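D-ribose pyranase from Bacillus subtilis probably catalyses the interconversion of the beta-pyranose and beta-furanose forms of D-ribose, the first step of ribose degradation. One contact in two of its structures: PDB 1OGF (chain A, 2.30 Å), residues 26-31 and 119-124, and PDB 1OGE (chain B, 2.05 Å), residues 26-31 and 119-124. Structure 2 is superposed on structure 1 by the backbone atoms of these residues (RMSD 0.16 Å); each is numbered along its deposited sequence.

Structure 1 (1OGF); sequences IADAGL and PYANCI. With GOL (glycerol), chain C.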
loop_
_atom_site.group_PDB
_atom_site.type_symbol
_atom_site.label_atom_id
_atom_site.label_comp_id
_atom_site.label_asym_id
_atom_site.label_seq_id
_atom_site.Cartn_x
_atom_site.Cartn_y
_atom_site.Cartn_z
ATOM N N ILE A 26 14.148 -18.041 17.014
ATOM C CA ILE A 26 15.473 -17.477 17.169
ATOM C C ILE A 26 16.230 -18.401 16.243
ATOM O O ILE A 26 16.182 -19.621 16.411
ATOM C CB ILE A 26 16.004 -17.602 18.607
ATOM C CG1 ILE A 26 15.132 -16.768 19.553
ATOM C CG2 ILE A 26 17.451 -17.127 18.659
ATOM C CD1 ILE A 26 15.534 -16.865 21.027
ATOM N N ALA A 27 16.918 -17.837 15.258
ATOM C CA ALA A 27 17.595 -18.675 14.281
ATOM C C ALA A 27 19.068 -18.414 14.074
ATOM O O ALA A 27 19.554 -17.315 14.326
ATOM C CB ALA A 27 16.867 -18.555 12.931
ATOM N N ASP A 28 19.781 -19.431 13.604
ATOM C CA ASP A 28 21.190 -19.253 13.322
ATOM C C ASP A 28 21.211 -18.501 12.003
ATOM O O ASP A 28 20.156 -18.245 11.421
ATOM C CB ASP A 28 21.920 -20.601 13.221
ATOM C CG ASP A 28 21.337 -21.513 12.159
ATOM O OD1 ASP A 28 20.982 -22.663 12.514
ATOM O OD2 ASP A 28 21.243 -21.087 10.982
ATOM N N ALA A 29 22.400 -18.149 11.532
ATOM C CA ALA A 29 22.544 -17.376 10.308
ATOM C C ALA A 29 22.129 -18.053 8.992
ATOM O O ALA A 29 22.194 -17.428 7.926
ATOM C CB ALA A 29 23.981 -16.882 10.203
ATOM N N GLY A 30 21.701 -19.312 9.056
ATOM C CA GLY A 30 21.322 -20.013 7.836
ATOM C C GLY A 30 19.888 -20.502 7.733
ATOM O O GLY A 30 19.494 -21.018 6.695
ATOM N N LEU A 31 19.094 -20.356 8.788
ATOM C CA LEU A 31 17.715 -20.820 8.716
ATOM C C LEU A 31 16.932 -20.000 7.691
ATOM O O LEU A 31 16.995 -18.770 7.688
ATOM C CB LEU A 31 17.029 -20.705 10.077
ATOM C CG LEU A 31 15.621 -21.293 10.172
ATOM C CD1 LEU A 31 15.705 -22.805 10.073
ATOM C CD2 LEU A 31 14.966 -20.893 11.501
ATOM N N PRO A 119 25.387 -25.407 13.221
ATOM C CA PRO A 119 24.344 -26.289 12.685
ATOM C C PRO A 119 23.099 -26.512 13.549
ATOM O O PRO A 119 23.182 -26.918 14.713
ATOM C CB PRO A 119 25.103 -27.591 12.429
ATOM C CG PRO A 119 26.453 -27.096 12.015
ATOM C CD PRO A 119 26.721 -26.015 13.037
ATOM N N TYR A 120 21.940 -26.250 12.953
ATOM C CA TYR A 120 20.656 -26.431 13.610
ATOM C C TYR A 120 20.438 -25.638 14.899
ATOM O O TYR A 120 19.565 -25.986 15.706
ATOM C CB TYR A 120 20.423 -27.919 13.865
ATOM C CG TYR A 120 20.559 -28.748 12.612
ATOM C CD1 TYR A 120 21.791 -29.295 12.240
ATOM C CD2 TYR A 120 19.470 -28.932 11.757
ATOM C CE1 TYR A 120 21.935 -29.999 11.040
ATOM C CE2 TYR A 120 19.603 -29.629 10.561
ATOM C CZ TYR A 120 20.834 -30.157 10.207
ATOM O OH TYR A 120 20.956 -30.823 9.011
ATOM N N ALA A 121 21.215 -24.572 15.086
ATOM C CA ALA A 121 21.077 -23.722 16.267
ATOM C C ALA A 121 19.835 -22.834 16.117
ATOM O O ALA A 121 19.949 -21.619 15.951
ATOM C CB ALA A 121 22.326 -22.852 16.443
ATOM N N ASN A 122 18.655 -23.454 16.170
ATOM C CA ASN A 122 17.386 -22.738 16.040
ATOM C C ASN A 122 16.394 -23.264 17.053
ATOM O O ASN A 122 16.488 -24.410 17.472
ATOM C CB ASN A 122 16.763 -22.949 14.655
ATOM C CG ASN A 122 17.720 -22.660 13.526
ATOM O OD1 ASN A 122 18.289 -23.578 12.929
ATOM N ND2 ASN A 122 17.910 -21.381 13.223
ATOM N N CYS A 123 15.438 -22.424 17.433
ATOM C CA CYS A 123 14.399 -22.836 18.364
ATOM C C CYS A 123 13.177 -21.934 18.240
ATOM O O CYS A 123 13.269 -20.814 17.744
ATOM C CB CYS A 123 14.912 -22.820 19.810
ATOM S SG CYS A 123 15.135 -21.184 20.516
ATOM N N ILE A 124 12.036 -22.451 18.687
ATOM C CA ILE A 124 10.768 -21.741 18.669
ATOM C C ILE A 124 10.283 -21.542 20.102
ATOM O O ILE A 124 10.150 -22.504 20.854
ATOM C CB ILE A 124 9.681 -22.546 17.900
ATOM C CG1 ILE A 124 9.859 -22.365 16.392
ATOM C CG2 ILE A 124 8.291 -22.107 18.330
ATOM C CD1 ILE A 124 8.977 -23.288 15.567
HETATM C C1 GOL C . 19.681 -23.836 9.381
HETATM O O1 GOL C . 19.176 -22.977 10.401
HETATM C C2 GOL C . 20.406 -25.075 10.051
HETATM O O2 GOL C . 21.680 -24.626 10.535
HETATM C C3 GOL C . 20.653 -26.240 9.044
HETATM O O3 GOL C . 21.465 -25.858 7.916
#
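Asp28 and Ala121 meet CB to CB at 4.0 Å, side by side in the substrate-binding site, where two neighbouring strands of the central sheet fray into loops; the small alanine lets the aspartate lie close alongside. Glycerol O2 donates to Asp28 OD1 at 2.9 Å and accepts from the backbone N of Tyr120, while glycerol C3 lies over one face of the Tyr120 ring, 3.9 Å from CE2. Asp28 CG stands between its own backbone N and carbonyl carbon (chi1 58°), where its carboxylate can accept from ligand hydroxyls and, through OD2, from Gly30 N at 2.7 Å, an Asx turn. Gly30, without a side chain, borders the ligand. Further out, His98 meets the Tyr120 ring edge-to-face, Phe131 of a second subunit packs on Asp28, and the hydrogen-bonded antiparallel pair Ile26-Cys123 joins strands 23-27 and 123-127.

Comparison
The two structures share one framework: the CA atoms that can be compared coincide within the error, the hydrogen bonds of the antiparallel pair Ile26(A)-Cys123(A) recur in Ile26(B)-Cys123(B), and Asp28(A), Leu31(A) and Tyr120(A) keep their place in Asp28(B), Leu31(B) and Tyr120(B). The Asx-turn bond from Gly30(A) N to Asp28(A) OD2 likewise recurs in Gly30(B) and Asp28(B). What changes is the bound group, glycerol in the first and ribose 5-phosphate in the second. One hydroxyl has the same role in each: glycerol O2 bridges Asp28(A) OD1 and Tyr120(A) N, as sugar O3 bridges Asp28(B) OD1 and Tyr120(B) N. In each structure a second ligand hydroxyl, glycerol O1 or sugar O2, also lies against the carboxylate of Asp28(A) or Asp28(B). The sugar ring is accommodated with Asp28(B) in the place of Asp28(A) within the error. A further difference lies at the far end of the ligand. Glycerol ends at O3, 5.1 Å from Tyr120(A) OH; the sugar continues through C5 to a phosphate, whose O3X comes to 2.7 Å from Tyr120(B) OH, a polar approach that glycerol is too short to make.

Structure 2 (1OGE); sequences IADAGL and PYANCI. With RP5 (5-O-phosphono-beta-D-ribofuranose), chain D.
Asp28 and Ala121 touch side by side through their CB atoms at 4.0 Å, which the small alanine allows. O3 of ribose 5-phosphate donates to Asp28 OD1 at 2.8 Å and accepts from the backbone N of Tyr120, and O2 donates to Asp28 OD2 at 2.6 Å. Sugar C5 lies over one face of the Tyr120 ring, 3.7 Å from CE2; phosphate O3X is 2.7 Å from Tyr120 OH. With CG between backbone N and carbonyl carbon (chi1 55°), the carboxylate also accepts from Gly30 N at OD2 (2.7 Å), an Asx turn. At Gly30, bordering the ligand, a CB would clash with sugar O2. Further out, His98 meets the Tyr120 ring edge-to-face; its NE2, and His20 ND1 of a second subunit, hydrogen-bond the ligand. Phe131 of that subunit packs on Asp28, and the hydrogen-bonded antiparallel pair Ile26-Cys123 joins strands 23-27 and 123-127.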
loop_
_atom_site.group_PDB
_atom_site.type_symbol
_atom_site.label_atom_id
_atom_site.label_comp_id
_atom_site.label_asym_id
_atom_site.label_seq_id
_atom_site.Cartn_x
_atom_site.Cartn_y
_atom_site.Cartn_z
ATOM N N ILE B 26 14.167 -18.098 16.980
ATOM C CA ILE B 26 15.524 -17.587 17.136
ATOM C C ILE B 26 16.276 -18.488 16.184
ATOM O O ILE B 26 16.276 -19.709 16.343
ATOM C CB ILE B 26 16.071 -17.784 18.559
ATOM C CG1 ILE B 26 15.229 -16.982 19.551
ATOM C CG2 ILE B 26 17.524 -17.317 18.620
ATOM C CD1 ILE B 26 15.650 -17.173 21.004
ATOM N N ALA B 27 16.909 -17.891 15.187
ATOM C CA ALA B 27 17.591 -18.681 14.181
ATOM C C ALA B 27 19.074 -18.435 14.066
ATOM O O ALA B 27 19.580 -17.398 14.493
ATOM C CB ALA B 27 16.938 -18.430 12.825
ATOM N N ASP B 28 19.765 -19.414 13.485
ATOM C CA ASP B 28 21.186 -19.282 13.239
ATOM C C ASP B 28 21.246 -18.488 11.933
ATOM O O ASP B 28 20.205 -18.170 11.359
ATOM C CB ASP B 28 21.848 -20.663 13.105
ATOM C CG ASP B 28 21.203 -21.535 12.035
ATOM O OD1 ASP B 28 20.965 -22.730 12.320
ATOM O OD2 ASP B 28 20.951 -21.034 10.916
ATOM N N ALA B 29 22.444 -18.166 11.462
ATOM C CA ALA B 29 22.586 -17.376 10.247
ATOM C C ALA B 29 22.088 -18.025 8.947
ATOM O O ALA B 29 21.960 -17.344 7.928
ATOM C CB ALA B 29 24.042 -16.957 10.082
ATOM N N GLY B 30 21.792 -19.322 8.980
ATOM C CA GLY B 30 21.365 -19.995 7.765
ATOM C C GLY B 30 19.901 -20.363 7.603
ATOM O O GLY B 30 19.469 -20.659 6.491
ATOM N N LEU B 31 19.134 -20.352 8.687
ATOM C CA LEU B 31 17.727 -20.719 8.597
ATOM C C LEU B 31 16.941 -19.838 7.623
ATOM O O LEU B 31 16.972 -18.611 7.720
ATOM C CB LEU B 31 17.055 -20.631 9.966
ATOM C CG LEU B 31 15.607 -21.135 9.955
ATOM C CD1 LEU B 31 15.626 -22.647 9.861
ATOM C CD2 LEU B 31 14.863 -20.695 11.210
ATOM N N PRO B 119 25.360 -25.580 13.140
ATOM C CA PRO B 119 24.231 -26.402 12.695
ATOM C C PRO B 119 23.062 -26.525 13.664
ATOM O O PRO B 119 23.244 -26.732 14.867
ATOM C CB PRO B 119 24.881 -27.760 12.427
ATOM C CG PRO B 119 26.263 -27.393 12.006
ATOM C CD PRO B 119 26.625 -26.326 13.006
ATOM N N TYR B 120 21.860 -26.405 13.107
ATOM C CA TYR B 120 20.610 -26.532 13.844
ATOM C C TYR B 120 20.477 -25.708 15.126
ATOM O O TYR B 120 19.770 -26.101 16.060
ATOM C CB TYR B 120 20.353 -28.012 14.135
ATOM C CG TYR B 120 20.550 -28.884 12.912
ATOM C CD1 TYR B 120 21.817 -29.364 12.571
ATOM C CD2 TYR B 120 19.482 -29.189 12.068
ATOM C CE1 TYR B 120 22.015 -30.123 11.417
ATOM C CE2 TYR B 120 19.670 -29.945 10.911
ATOM C CZ TYR B 120 20.938 -30.409 10.592
ATOM O OH TYR B 120 21.128 -31.155 9.451
ATOM N N ALA B 121 21.149 -24.563 15.167
ATOM C CA ALA B 121 21.058 -23.688 16.326
ATOM C C ALA B 121 19.826 -22.807 16.118
ATOM O O ALA B 121 19.946 -21.608 15.858
ATOM C CB ALA B 121 22.313 -22.830 16.448
ATOM N N ASN B 122 18.649 -23.425 16.210
ATOM C CA ASN B 122 17.375 -22.730 16.041
ATOM C C ASN B 122 16.364 -23.258 17.052
ATOM O O ASN B 122 16.431 -24.414 17.463
ATOM C CB ASN B 122 16.785 -22.958 14.639
ATOM C CG ASN B 122 17.784 -22.717 13.523
ATOM O OD1 ASN B 122 18.469 -23.641 13.081
ATOM N ND2 ASN B 122 17.878 -21.473 13.062
ATOM N N CYS B 123 15.421 -22.412 17.450
ATOM C CA CYS B 123 14.382 -22.844 18.376
ATOM C C CYS B 123 13.164 -21.933 18.310
ATOM O O CYS B 123 13.265 -20.758 17.959
ATOM C CB CYS B 123 14.911 -22.904 19.816
ATOM S SG CYS B 123 15.098 -21.317 20.635
ATOM N N ILE B 124 12.013 -22.503 18.639
ATOM C CA ILE B 124 10.750 -21.781 18.645
ATOM C C ILE B 124 10.292 -21.600 20.090
ATOM O O ILE B 124 10.164 -22.577 20.828
ATOM C CB ILE B 124 9.654 -22.571 17.877
ATOM C CG1 ILE B 124 9.934 -22.525 16.372
ATOM C CG2 ILE B 124 8.268 -22.008 18.194
ATOM C CD1 ILE B 124 8.940 -23.339 15.544
HETATM C C1 RP5 D . 19.215 -24.234 7.871
HETATM O O4 RP5 D . 20.063 -25.241 7.369
HETATM C C2 RP5 D . 19.773 -23.863 9.244
HETATM O O2 RP5 D . 20.836 -22.936 9.093
HETATM C C3 RP5 D . 20.340 -25.197 9.719
HETATM O O3 RP5 D . 21.387 -24.917 10.639
HETATM C C4 RP5 D . 20.791 -25.868 8.412
HETATM C C5 RP5 D . 20.533 -27.388 8.421
HETATM O O5 RP5 D . 20.947 -27.998 7.178
HETATM P "P'" RP5 D . 22.467 -28.433 7.096
HETATM O O1X RP5 D . 22.732 -29.052 5.781
HETATM O O2X RP5 D . 23.359 -27.192 7.258
HETATM O O3X RP5 D . 22.791 -29.436 8.207
HETATM O O1 RP5 D . 17.944 -24.829 7.935
#